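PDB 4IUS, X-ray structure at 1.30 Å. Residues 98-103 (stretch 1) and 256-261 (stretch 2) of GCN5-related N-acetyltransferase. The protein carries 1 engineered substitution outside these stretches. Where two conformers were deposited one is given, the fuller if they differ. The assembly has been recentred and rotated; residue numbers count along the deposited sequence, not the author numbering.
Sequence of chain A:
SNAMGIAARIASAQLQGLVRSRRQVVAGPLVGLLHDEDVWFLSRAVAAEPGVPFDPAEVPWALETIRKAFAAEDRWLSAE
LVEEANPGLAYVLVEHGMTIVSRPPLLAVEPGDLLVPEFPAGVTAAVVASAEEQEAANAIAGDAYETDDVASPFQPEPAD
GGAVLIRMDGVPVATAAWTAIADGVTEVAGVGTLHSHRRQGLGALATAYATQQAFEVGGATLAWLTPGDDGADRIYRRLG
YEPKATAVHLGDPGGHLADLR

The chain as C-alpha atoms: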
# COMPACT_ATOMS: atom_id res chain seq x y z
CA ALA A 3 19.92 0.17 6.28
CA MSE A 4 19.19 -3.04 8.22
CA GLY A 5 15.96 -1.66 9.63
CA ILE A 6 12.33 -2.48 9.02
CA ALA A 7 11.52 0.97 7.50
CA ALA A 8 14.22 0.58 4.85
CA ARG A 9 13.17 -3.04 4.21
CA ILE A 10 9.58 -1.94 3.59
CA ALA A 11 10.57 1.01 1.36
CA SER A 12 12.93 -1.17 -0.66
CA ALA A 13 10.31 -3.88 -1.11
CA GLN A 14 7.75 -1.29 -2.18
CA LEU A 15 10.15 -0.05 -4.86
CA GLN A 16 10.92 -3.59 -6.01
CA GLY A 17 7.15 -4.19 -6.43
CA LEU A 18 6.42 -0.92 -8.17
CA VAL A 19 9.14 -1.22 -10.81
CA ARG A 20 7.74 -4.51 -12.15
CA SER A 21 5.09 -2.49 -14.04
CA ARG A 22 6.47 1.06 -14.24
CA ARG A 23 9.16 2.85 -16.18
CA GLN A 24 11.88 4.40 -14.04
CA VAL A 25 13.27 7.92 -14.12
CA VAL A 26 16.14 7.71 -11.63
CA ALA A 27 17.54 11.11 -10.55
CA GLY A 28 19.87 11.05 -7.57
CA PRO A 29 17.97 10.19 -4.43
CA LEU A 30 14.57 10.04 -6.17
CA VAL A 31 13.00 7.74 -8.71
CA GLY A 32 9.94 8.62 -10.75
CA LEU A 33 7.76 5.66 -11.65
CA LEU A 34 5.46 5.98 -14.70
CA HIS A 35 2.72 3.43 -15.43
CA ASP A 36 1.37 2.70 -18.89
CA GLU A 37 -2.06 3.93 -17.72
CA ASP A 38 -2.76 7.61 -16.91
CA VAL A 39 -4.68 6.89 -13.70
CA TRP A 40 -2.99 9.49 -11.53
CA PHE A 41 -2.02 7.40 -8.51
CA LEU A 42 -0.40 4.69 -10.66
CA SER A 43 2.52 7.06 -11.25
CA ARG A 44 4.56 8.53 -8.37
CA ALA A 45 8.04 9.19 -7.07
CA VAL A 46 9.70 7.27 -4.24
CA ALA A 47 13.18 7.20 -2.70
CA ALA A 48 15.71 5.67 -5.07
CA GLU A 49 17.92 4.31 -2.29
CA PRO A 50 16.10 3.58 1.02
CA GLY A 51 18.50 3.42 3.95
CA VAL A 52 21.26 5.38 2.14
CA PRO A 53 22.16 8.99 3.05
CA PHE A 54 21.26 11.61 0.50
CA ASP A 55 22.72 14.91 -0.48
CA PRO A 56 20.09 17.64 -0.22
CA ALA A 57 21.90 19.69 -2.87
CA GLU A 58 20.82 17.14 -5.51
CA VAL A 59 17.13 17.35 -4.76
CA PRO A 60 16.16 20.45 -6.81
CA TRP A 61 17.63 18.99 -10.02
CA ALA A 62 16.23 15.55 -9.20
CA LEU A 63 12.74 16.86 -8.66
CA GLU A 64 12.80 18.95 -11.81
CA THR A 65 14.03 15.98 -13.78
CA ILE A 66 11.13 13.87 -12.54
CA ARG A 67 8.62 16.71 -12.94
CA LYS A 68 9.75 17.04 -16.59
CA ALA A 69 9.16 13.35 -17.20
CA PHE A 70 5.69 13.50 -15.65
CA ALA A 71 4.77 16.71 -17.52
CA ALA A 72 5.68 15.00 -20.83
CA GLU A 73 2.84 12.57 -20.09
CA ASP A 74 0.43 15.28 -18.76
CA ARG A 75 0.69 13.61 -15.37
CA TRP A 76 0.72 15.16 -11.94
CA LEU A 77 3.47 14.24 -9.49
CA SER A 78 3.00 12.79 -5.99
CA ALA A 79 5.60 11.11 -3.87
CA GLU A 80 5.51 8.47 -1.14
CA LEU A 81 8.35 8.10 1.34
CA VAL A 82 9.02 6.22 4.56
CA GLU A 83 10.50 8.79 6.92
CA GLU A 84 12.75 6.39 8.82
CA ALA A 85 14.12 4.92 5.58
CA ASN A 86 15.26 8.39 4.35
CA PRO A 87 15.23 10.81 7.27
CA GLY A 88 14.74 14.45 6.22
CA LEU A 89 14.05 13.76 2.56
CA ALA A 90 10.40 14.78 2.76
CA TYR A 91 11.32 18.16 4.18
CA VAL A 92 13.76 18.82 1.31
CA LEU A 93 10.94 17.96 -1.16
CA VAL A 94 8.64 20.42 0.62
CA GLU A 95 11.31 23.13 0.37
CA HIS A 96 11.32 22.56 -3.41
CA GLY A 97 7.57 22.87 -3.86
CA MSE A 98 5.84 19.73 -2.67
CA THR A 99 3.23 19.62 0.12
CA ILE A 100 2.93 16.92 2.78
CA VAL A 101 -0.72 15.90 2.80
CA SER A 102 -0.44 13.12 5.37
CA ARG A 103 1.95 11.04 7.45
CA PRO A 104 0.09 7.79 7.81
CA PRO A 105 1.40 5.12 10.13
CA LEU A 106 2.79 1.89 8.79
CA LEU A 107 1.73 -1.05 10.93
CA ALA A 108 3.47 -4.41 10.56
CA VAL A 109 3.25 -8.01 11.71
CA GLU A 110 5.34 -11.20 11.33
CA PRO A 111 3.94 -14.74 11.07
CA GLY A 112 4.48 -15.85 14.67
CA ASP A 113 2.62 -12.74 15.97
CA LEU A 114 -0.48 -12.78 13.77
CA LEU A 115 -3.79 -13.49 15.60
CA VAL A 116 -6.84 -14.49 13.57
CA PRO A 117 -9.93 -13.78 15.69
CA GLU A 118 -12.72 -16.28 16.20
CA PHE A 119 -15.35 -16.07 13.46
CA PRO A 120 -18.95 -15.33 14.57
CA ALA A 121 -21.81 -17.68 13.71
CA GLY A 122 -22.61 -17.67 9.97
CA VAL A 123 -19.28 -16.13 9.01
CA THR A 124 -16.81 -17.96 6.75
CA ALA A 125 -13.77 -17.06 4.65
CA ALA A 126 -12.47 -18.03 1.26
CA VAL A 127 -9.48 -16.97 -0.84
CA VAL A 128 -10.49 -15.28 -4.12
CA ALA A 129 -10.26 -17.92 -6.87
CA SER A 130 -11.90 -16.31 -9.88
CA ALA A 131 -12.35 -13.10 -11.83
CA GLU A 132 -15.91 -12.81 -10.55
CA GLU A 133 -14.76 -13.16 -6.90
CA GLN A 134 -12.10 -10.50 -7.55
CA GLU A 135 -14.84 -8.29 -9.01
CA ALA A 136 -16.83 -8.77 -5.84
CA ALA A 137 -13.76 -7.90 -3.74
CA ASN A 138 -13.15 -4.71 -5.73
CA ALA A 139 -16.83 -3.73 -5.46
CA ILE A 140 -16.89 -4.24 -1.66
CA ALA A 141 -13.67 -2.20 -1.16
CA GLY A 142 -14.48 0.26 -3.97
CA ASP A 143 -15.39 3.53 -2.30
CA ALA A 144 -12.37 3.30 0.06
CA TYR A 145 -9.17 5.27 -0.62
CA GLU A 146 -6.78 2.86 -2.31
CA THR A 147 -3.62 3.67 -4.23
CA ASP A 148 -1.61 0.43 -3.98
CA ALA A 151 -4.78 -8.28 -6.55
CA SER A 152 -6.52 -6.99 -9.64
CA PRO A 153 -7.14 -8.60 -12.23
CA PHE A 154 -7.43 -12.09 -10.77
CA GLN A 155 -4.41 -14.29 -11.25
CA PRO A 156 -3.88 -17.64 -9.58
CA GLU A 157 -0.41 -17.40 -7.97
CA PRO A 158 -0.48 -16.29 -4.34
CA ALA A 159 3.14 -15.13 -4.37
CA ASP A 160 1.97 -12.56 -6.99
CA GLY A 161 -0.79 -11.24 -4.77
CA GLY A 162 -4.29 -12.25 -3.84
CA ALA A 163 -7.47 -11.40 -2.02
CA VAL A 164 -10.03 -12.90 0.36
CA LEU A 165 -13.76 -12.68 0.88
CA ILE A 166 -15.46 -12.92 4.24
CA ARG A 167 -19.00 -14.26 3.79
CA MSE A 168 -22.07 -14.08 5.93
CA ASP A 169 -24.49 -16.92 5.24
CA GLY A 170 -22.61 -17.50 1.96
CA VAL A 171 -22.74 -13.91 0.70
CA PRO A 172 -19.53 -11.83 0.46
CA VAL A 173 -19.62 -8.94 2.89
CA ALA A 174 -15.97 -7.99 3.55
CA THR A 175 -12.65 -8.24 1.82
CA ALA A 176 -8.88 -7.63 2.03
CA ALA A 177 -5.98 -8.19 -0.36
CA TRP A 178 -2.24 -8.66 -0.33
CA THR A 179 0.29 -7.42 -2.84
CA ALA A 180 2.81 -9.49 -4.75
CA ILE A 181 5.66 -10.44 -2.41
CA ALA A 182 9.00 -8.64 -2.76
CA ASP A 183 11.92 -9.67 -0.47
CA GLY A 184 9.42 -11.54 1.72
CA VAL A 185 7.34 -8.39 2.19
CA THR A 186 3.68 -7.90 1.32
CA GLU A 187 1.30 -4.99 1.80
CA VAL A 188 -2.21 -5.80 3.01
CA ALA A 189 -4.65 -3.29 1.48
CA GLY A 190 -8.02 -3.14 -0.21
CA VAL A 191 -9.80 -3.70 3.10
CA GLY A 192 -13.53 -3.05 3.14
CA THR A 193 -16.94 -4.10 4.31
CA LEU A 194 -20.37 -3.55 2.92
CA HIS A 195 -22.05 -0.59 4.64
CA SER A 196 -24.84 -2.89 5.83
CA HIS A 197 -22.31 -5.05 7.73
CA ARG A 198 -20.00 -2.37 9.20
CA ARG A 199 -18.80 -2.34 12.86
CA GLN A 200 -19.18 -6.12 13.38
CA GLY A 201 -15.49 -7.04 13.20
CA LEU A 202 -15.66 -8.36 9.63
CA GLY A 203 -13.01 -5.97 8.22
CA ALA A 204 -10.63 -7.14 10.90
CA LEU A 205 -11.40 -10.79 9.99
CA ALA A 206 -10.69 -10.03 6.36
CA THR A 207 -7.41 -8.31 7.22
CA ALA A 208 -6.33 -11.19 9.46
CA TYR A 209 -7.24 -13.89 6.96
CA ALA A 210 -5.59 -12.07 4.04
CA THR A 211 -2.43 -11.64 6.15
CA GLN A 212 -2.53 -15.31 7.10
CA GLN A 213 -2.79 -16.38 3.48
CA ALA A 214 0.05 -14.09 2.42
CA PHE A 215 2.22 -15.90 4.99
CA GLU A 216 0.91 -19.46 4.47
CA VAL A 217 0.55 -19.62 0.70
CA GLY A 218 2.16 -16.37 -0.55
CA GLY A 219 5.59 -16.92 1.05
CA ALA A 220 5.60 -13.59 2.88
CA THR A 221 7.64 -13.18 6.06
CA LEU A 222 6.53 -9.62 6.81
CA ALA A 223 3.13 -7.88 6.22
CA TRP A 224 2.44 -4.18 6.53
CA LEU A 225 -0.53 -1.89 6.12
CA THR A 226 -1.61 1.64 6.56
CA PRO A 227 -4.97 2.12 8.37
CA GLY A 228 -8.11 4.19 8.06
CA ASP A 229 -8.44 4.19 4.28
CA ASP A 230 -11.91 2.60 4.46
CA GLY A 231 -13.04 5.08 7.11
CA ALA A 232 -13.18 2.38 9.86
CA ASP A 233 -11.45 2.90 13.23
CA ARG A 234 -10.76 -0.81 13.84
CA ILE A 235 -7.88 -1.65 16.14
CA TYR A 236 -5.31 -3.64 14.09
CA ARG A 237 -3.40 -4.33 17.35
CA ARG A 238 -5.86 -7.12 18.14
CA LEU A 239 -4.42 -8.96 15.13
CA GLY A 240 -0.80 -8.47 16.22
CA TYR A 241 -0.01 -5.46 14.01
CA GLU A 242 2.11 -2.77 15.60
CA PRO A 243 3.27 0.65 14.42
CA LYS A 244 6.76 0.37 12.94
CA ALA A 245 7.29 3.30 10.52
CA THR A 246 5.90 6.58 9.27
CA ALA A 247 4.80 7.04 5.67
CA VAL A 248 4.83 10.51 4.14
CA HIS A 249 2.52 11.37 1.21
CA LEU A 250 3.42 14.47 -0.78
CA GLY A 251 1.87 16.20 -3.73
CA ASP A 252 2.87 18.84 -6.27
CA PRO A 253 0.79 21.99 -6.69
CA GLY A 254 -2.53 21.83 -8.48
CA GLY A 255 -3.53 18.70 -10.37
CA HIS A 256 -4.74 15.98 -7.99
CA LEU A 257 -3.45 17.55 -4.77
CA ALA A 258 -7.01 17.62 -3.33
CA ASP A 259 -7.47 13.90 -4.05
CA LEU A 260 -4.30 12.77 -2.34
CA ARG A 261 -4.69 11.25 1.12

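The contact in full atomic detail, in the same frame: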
# COMPACT_ATOMS: atom_id res chain seq x y z
N MSE A 98 6.83 20.70 -3.03
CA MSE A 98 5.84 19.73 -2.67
C MSE A 98 5.13 20.10 -1.37
O MSE A 98 5.63 20.91 -0.58
CB MSE A 98 6.43 18.33 -2.61
CG MSE A 98 7.10 17.93 -3.90
SE MSE A 98 7.33 15.99 -4.11
CE MSE A 98 5.59 15.53 -4.78
N THR A 99 4.00 19.43 -1.11
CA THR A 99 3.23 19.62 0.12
C THR A 99 3.00 18.25 0.76
O THR A 99 2.56 17.32 0.09
CB THR A 99 1.85 20.24 -0.19
OG1 THR A 99 2.06 21.51 -0.80
CG2 THR A 99 1.00 20.40 1.08
N ILE A 100 3.28 18.13 2.05
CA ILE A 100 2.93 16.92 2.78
C ILE A 100 1.44 16.98 3.10
O ILE A 100 0.98 17.88 3.81
CB ILE A 100 3.78 16.75 4.07
CG1 ILE A 100 5.26 16.55 3.73
CG2 ILE A 100 3.24 15.60 4.91
CD1 ILE A 100 6.21 16.69 4.90
N VAL A 101 0.70 16.02 2.56
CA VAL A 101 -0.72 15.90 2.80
C VAL A 101 -1.04 15.04 4.02
O VAL A 101 -2.01 15.28 4.71
CB VAL A 101 -1.38 15.36 1.51
CG1 VAL A 101 -2.83 14.98 1.72
CG2 VAL A 101 -1.28 16.45 0.43
N SER A 102 -0.21 14.04 4.27
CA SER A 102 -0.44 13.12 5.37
C SER A 102 0.85 12.41 5.73
O SER A 102 1.74 12.30 4.89
CB SER A 102 -1.48 12.09 5.02
OG SER A 102 -1.05 11.27 3.97
N ARG A 103 0.88 11.89 6.95
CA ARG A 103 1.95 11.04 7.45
C ARG A 103 1.32 9.82 8.06
O ARG A 103 1.29 9.63 9.28
CB ARG A 103 2.85 11.75 8.44
CG ARG A 103 3.72 12.79 7.77
CD ARG A 103 4.57 13.56 8.77
NE ARG A 103 3.74 14.43 9.60
CZ ARG A 103 4.19 15.07 10.69
NH1 ARG A 103 5.44 14.94 11.11
NH2 ARG A 103 3.36 15.84 11.38
N HIS A 256 -4.00 16.81 -8.92
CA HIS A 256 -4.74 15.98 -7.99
C HIS A 256 -4.40 16.19 -6.53
O HIS A 256 -4.72 15.34 -5.68
CB HIS A 256 -4.55 14.51 -8.38
CG HIS A 256 -5.33 14.10 -9.61
ND1 HIS A 256 -6.65 13.80 -9.54
CD2 HIS A 256 -4.95 13.91 -10.93
CE1 HIS A 256 -7.07 13.44 -10.76
NE2 HIS A 256 -6.06 13.50 -11.61
N LEU A 257 -3.83 17.33 -6.16
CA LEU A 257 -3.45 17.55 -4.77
C LEU A 257 -4.63 17.32 -3.81
O LEU A 257 -4.46 16.70 -2.76
CB LEU A 257 -2.85 18.95 -4.61
CG LEU A 257 -2.36 19.28 -3.20
CD1 LEU A 257 -1.24 18.36 -2.77
CD2 LEU A 257 -1.94 20.75 -3.13
N ALA A 258 -5.83 17.80 -4.18
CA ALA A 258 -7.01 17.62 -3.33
C ALA A 258 -7.47 16.18 -3.16
O ALA A 258 -8.20 15.88 -2.21
CB ALA A 258 -8.17 18.46 -3.86
N ASP A 259 -7.08 15.31 -4.10
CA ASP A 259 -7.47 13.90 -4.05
C ASP A 259 -6.50 13.04 -3.26
O ASP A 259 -6.81 11.92 -2.89
CB ASP A 259 -7.59 13.32 -5.48
CG ASP A 259 -8.63 14.02 -6.32
OD1 ASP A 259 -9.77 14.16 -5.87
OD2 ASP A 259 -8.28 14.50 -7.39
N LEU A 260 -5.29 13.53 -3.05
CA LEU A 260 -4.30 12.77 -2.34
C LEU A 260 -4.68 12.66 -0.85
O LEU A 260 -5.14 13.62 -0.24
CB LEU A 260 -2.93 13.43 -2.48
CG LEU A 260 -1.70 12.71 -1.97
CD1 LEU A 260 -1.50 11.35 -2.61
CD2 LEU A 260 -0.48 13.61 -2.09
N ARG A 261 -4.49 11.47 -0.30
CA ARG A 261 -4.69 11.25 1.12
C ARG A 261 -3.45 10.60 1.70
O ARG A 261 -2.58 10.14 0.96
CB ARG A 261 -5.92 10.39 1.36
CG ARG A 261 -7.25 10.99 0.89
CD ARG A 261 -7.75 12.14 1.78
NE ARG A 261 -9.05 12.67 1.34
CZ ARG A 261 -9.24 13.54 0.34
NH1 ARG A 261 -8.21 14.00 -0.35
NH2 ARG A 261 -10.47 13.96 0.03
OXT ARG A 261 -3.34 10.47 2.93

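Residues 99-102 form a short strand, whereas the C-terminal segment 256-261 passes beside it as a compact turn; Leu257 to Asp259 have helical phi/psi values but lack the regular bonds of a helix. The turn is closed by backbone hydrogen bonds from Asp259 N to His256 O (2.8 Å) and from Leu260 N to Leu257 O (3.3 Å). The chain then extends through Leu260, and the two backbones come nearest where Ser102 CA lies 6.3 Å from Arg261 CA. No backbone-to-backbone hydrogen bond joins the stretches, so the connection relies on side chains from both stretches and on the backbone atoms they meet; 244 Å² is buried, both sides summed.

The polar link is a single short hydrogen bond: Ser102 OG donates to the terminal carboxylate oxygen Arg261 OXT at 2.6 Å. With chi1 in p and its CB directed toward the turn, the small serine brings its hydroxyl to the chain end without a long side chain to accommodate. Val101 supplies the largest covered area of any residue here. Its t rotamer sets CG2 3.7 Å from Leu257 CD1 and 3.9 Å from Leu260 CD2, so one methyl meets both leucines, while CG1 packs 3.3 Å from Leu260 O. A branched, apolar side chain suits this place, where its methyls face two leucines and a carbonyl on one side. Leu257 starts sideways, but its t, p conformation carries its end nearer the strand; Leu260, buried and likewise t, p, points toward it. Thr99 adds a looser edge, CB to Leu257 CD1 at 4.4 Å.

Other polar groups brace the turn itself. His256 ND1 donates to Asp259 OD2 (2.8 Å). The Arg261 side chain starts away from the strand and folds back along its own segment, where NH1 donates to Ala258 O (2.6 Å) and Leu260 O (3.1 Å), leaving the carboxylate to meet Ser102.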